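Local coordinates for protein alpha-11 giardin (Giardia intestinalis, PDB 2II2) that binds calcium and, as a member of the annexin family, probably attaches to acidic phospholipid membranes in a calcium-dependent way, at residues 161-166 against 188-193. Numbering follows the deposited sequence.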
loop_
_atom_site.group_PDB
_atom_site.type_symbol
_atom_site.label_atom_id
_atom_site.label_comp_id
_atom_site.label_asym_id
_atom_site.label_seq_id
_atom_site.Cartn_x
_atom_site.Cartn_y
_atom_site.Cartn_z
ATOM N N GLU A 161 2.461 22.482 17.384
ATOM C CA GLU A 161 1.297 23.233 17.795
ATOM C C GLU A 161 0.237 23.297 16.681
ATOM O O GLU A 161 -0.941 23.220 16.969
ATOM C CB GLU A 161 1.693 24.638 18.263
ATOM C CG GLU A 161 2.329 24.683 19.641
ATOM C CD GLU A 161 1.357 24.498 20.806
ATOM O OE1 GLU A 161 0.135 24.300 20.604
ATOM O OE2 GLU A 161 1.856 24.550 21.951
ATOM N N VAL A 162 0.651 23.393 15.416
ATOM C CA VAL A 162 -0.283 23.395 14.292
ATOM C C VAL A 162 -1.043 22.058 14.298
ATOM O O VAL A 162 -2.282 22.022 14.119
ATOM C CB VAL A 162 0.443 23.607 12.931
ATOM C CG1 VAL A 162 -0.503 23.326 11.741
ATOM C CG2 VAL A 162 1.013 25.009 12.846
ATOM N N LEU A 163 -0.330 20.952 14.500
ATOM C CA LEU A 163 -1.010 19.671 14.589
ATOM C C LEU A 163 -1.950 19.580 15.787
ATOM O O LEU A 163 -3.066 19.085 15.659
ATOM C CB LEU A 163 -0.024 18.501 14.626
ATOM C CG LEU A 163 0.763 18.291 13.335
ATOM C CD1 LEU A 163 1.736 17.140 13.493
ATOM C CD2 LEU A 163 -0.178 18.024 12.138
ATOM N N LYS A 164 -1.527 20.040 16.966
ATOM C CA LYS A 164 -2.418 19.999 18.119
ATOM C C LYS A 164 -3.647 20.849 17.846
ATOM O O LYS A 164 -4.781 20.437 18.109
ATOM C CB LYS A 164 -1.699 20.508 19.381
ATOM C CG LYS A 164 -2.606 20.698 20.617
ATOM C CD LYS A 164 -1.772 21.143 21.814
ATOM C CE LYS A 164 -2.614 21.280 23.066
ATOM N NZ LYS A 164 -3.461 22.481 22.993
ATOM N N HIS A 165 -3.437 22.046 17.319
ATOM C CA HIS A 165 -4.559 22.942 17.104
ATOM C C HIS A 165 -5.593 22.346 16.154
ATOM O O HIS A 165 -6.792 22.347 16.427
ATOM C CB HIS A 165 -4.086 24.268 16.559
ATOM C CG HIS A 165 -5.193 25.236 16.371
ATOM N ND1 HIS A 165 -5.832 25.835 17.433
ATOM C CD2 HIS A 165 -5.827 25.658 15.255
ATOM C CE1 HIS A 165 -6.800 26.611 16.976
ATOM N NE2 HIS A 165 -6.816 26.526 15.658
ATOM N N ASN A 166 -5.106 21.840 15.027
ATOM C CA ASN A 166 -6.015 21.323 14.021
ATOM C C ASN A 166 -6.607 19.982 14.373
ATOM O O ASN A 166 -7.804 19.771 14.159
ATOM C CB ASN A 166 -5.311 21.233 12.678
ATOM C CG ASN A 166 -5.182 22.581 12.000
ATOM O OD1 ASN A 166 -6.175 23.114 11.489
ATOM N ND2 ASN A 166 -3.983 23.158 12.009
ATOM N N ASP A 188 13.899 14.032 9.365
ATOM C CA ASP A 188 14.582 14.502 10.567
ATOM C C ASP A 188 13.697 15.449 11.362
ATOM O O ASP A 188 13.552 15.302 12.580
ATOM C CB ASP A 188 15.912 15.181 10.219
ATOM C CG ASP A 188 17.019 14.202 9.842
ATOM O OD1 ASP A 188 16.834 12.974 9.900
ATOM O OD2 ASP A 188 18.104 14.692 9.485
ATOM N N GLU A 189 13.132 16.457 10.694
ATOM C CA GLU A 189 12.271 17.380 11.411
ATOM C C GLU A 189 10.997 16.705 11.906
ATOM O O GLU A 189 10.534 16.997 13.005
ATOM C CB GLU A 189 11.899 18.570 10.547
ATOM C CG GLU A 189 13.051 19.544 10.420
ATOM C CD GLU A 189 12.669 20.937 9.892
ATOM O OE1 GLU A 189 11.539 21.093 9.350
ATOM O OE2 GLU A 189 13.547 21.852 9.978
ATOM N N TYR A 190 10.420 15.804 11.102
ATOM C CA TYR A 190 9.188 15.184 11.530
ATOM C C TYR A 190 9.335 14.309 12.785
ATOM O O TYR A 190 8.430 14.263 13.614
ATOM C CB TYR A 190 8.540 14.340 10.408
ATOM C CG TYR A 190 7.090 14.087 10.698
ATOM C CD1 TYR A 190 6.154 15.100 10.517
ATOM C CD2 TYR A 190 6.655 12.869 11.201
ATOM C CE1 TYR A 190 4.799 14.901 10.799
ATOM C CE2 TYR A 190 5.304 12.636 11.480
ATOM C CZ TYR A 190 4.366 13.673 11.290
ATOM O OH TYR A 190 3.015 13.485 11.555
ATOM N N LYS A 191 10.467 13.619 12.914
ATOM C CA LYS A 191 10.698 12.839 14.127
ATOM C C LYS A 191 10.597 13.773 15.349
ATOM O O LYS A 191 10.010 13.410 16.390
ATOM C CB LYS A 191 12.087 12.208 14.076
ATOM C CG LYS A 191 12.364 11.222 15.195
ATOM C CD LYS A 191 13.724 10.567 15.093
ATOM C CE LYS A 191 13.856 9.500 16.178
ATOM N NZ LYS A 191 15.165 8.805 16.048
ATOM N N GLU A 192 11.172 14.976 15.218
ATOM C CA GLU A 192 11.115 15.953 16.293
ATOM C C GLU A 192 9.700 16.533 16.512
ATOM O O GLU A 192 9.264 16.721 17.658
ATOM C CB GLU A 192 12.114 17.064 16.016
ATOM C CG GLU A 192 13.538 16.538 15.976
ATOM C CD GLU A 192 14.523 17.427 15.218
ATOM O OE1 GLU A 192 14.140 18.530 14.761
ATOM O OE2 GLU A 192 15.701 17.001 15.076
ATOM N N ILE A 193 8.974 16.804 15.417
ATOM C CA ILE A 193 7.613 17.308 15.497
ATOM C C ILE A 193 6.728 16.294 16.213
ATOM O O ILE A 193 5.931 16.662 17.094
ATOM C CB ILE A 193 7.069 17.640 14.091
ATOM C CG1 ILE A 193 7.831 18.836 13.496
ATOM C CG2 ILE A 193 5.559 17.854 14.114
ATOM C CD1 ILE A 193 7.621 18.957 11.974
#
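Leu163 and Ile193 meet through one methyl group each: CD1 of Leu163 lies 3.9 Å from CG2 of Ile193, a van der Waals distance. Both side chains leave their backbones toward the other segment, yet they cross at about a right angle, so the touch is a point and not an alignment of branches. Torsion explains which branch of the isoleucine is used: with chi1 at -67°, CG1 stands opposite the carbonyl carbon, whereas CG2 is opposite the backbone N and projects to the leucine. Tyr190, one turn earlier on the same helix, approaches the same leucine methyl with its hydroxyl end, its OH being 4.3 Å from Leu163 CD1. That is a loose van der Waals approach and not a polar bond; the hydroxyl is hydrogen-bonded to His226, whose ring also meets that of the tyrosine with planes about 65° apart. No hydrogen bond crosses between 161-166 and 188-193, and the summed buried surface is just 78 Å². Helices 156-169 and 187-201, with helix 175-184 between them in sequence, belong to the all-helical architecture of an annexin, and this contact is plain packing between the first and third of them, away from the calcium-binding residues Ile60 and Glu66. All three touching residues are buried. Leu163 also packs on Phe197 further along helix 187-201, while Ile193 reaches Val156 and Asp159 near the start of helix 156-169. Tyr190 in turn packs against Ile182 of helix 175-184.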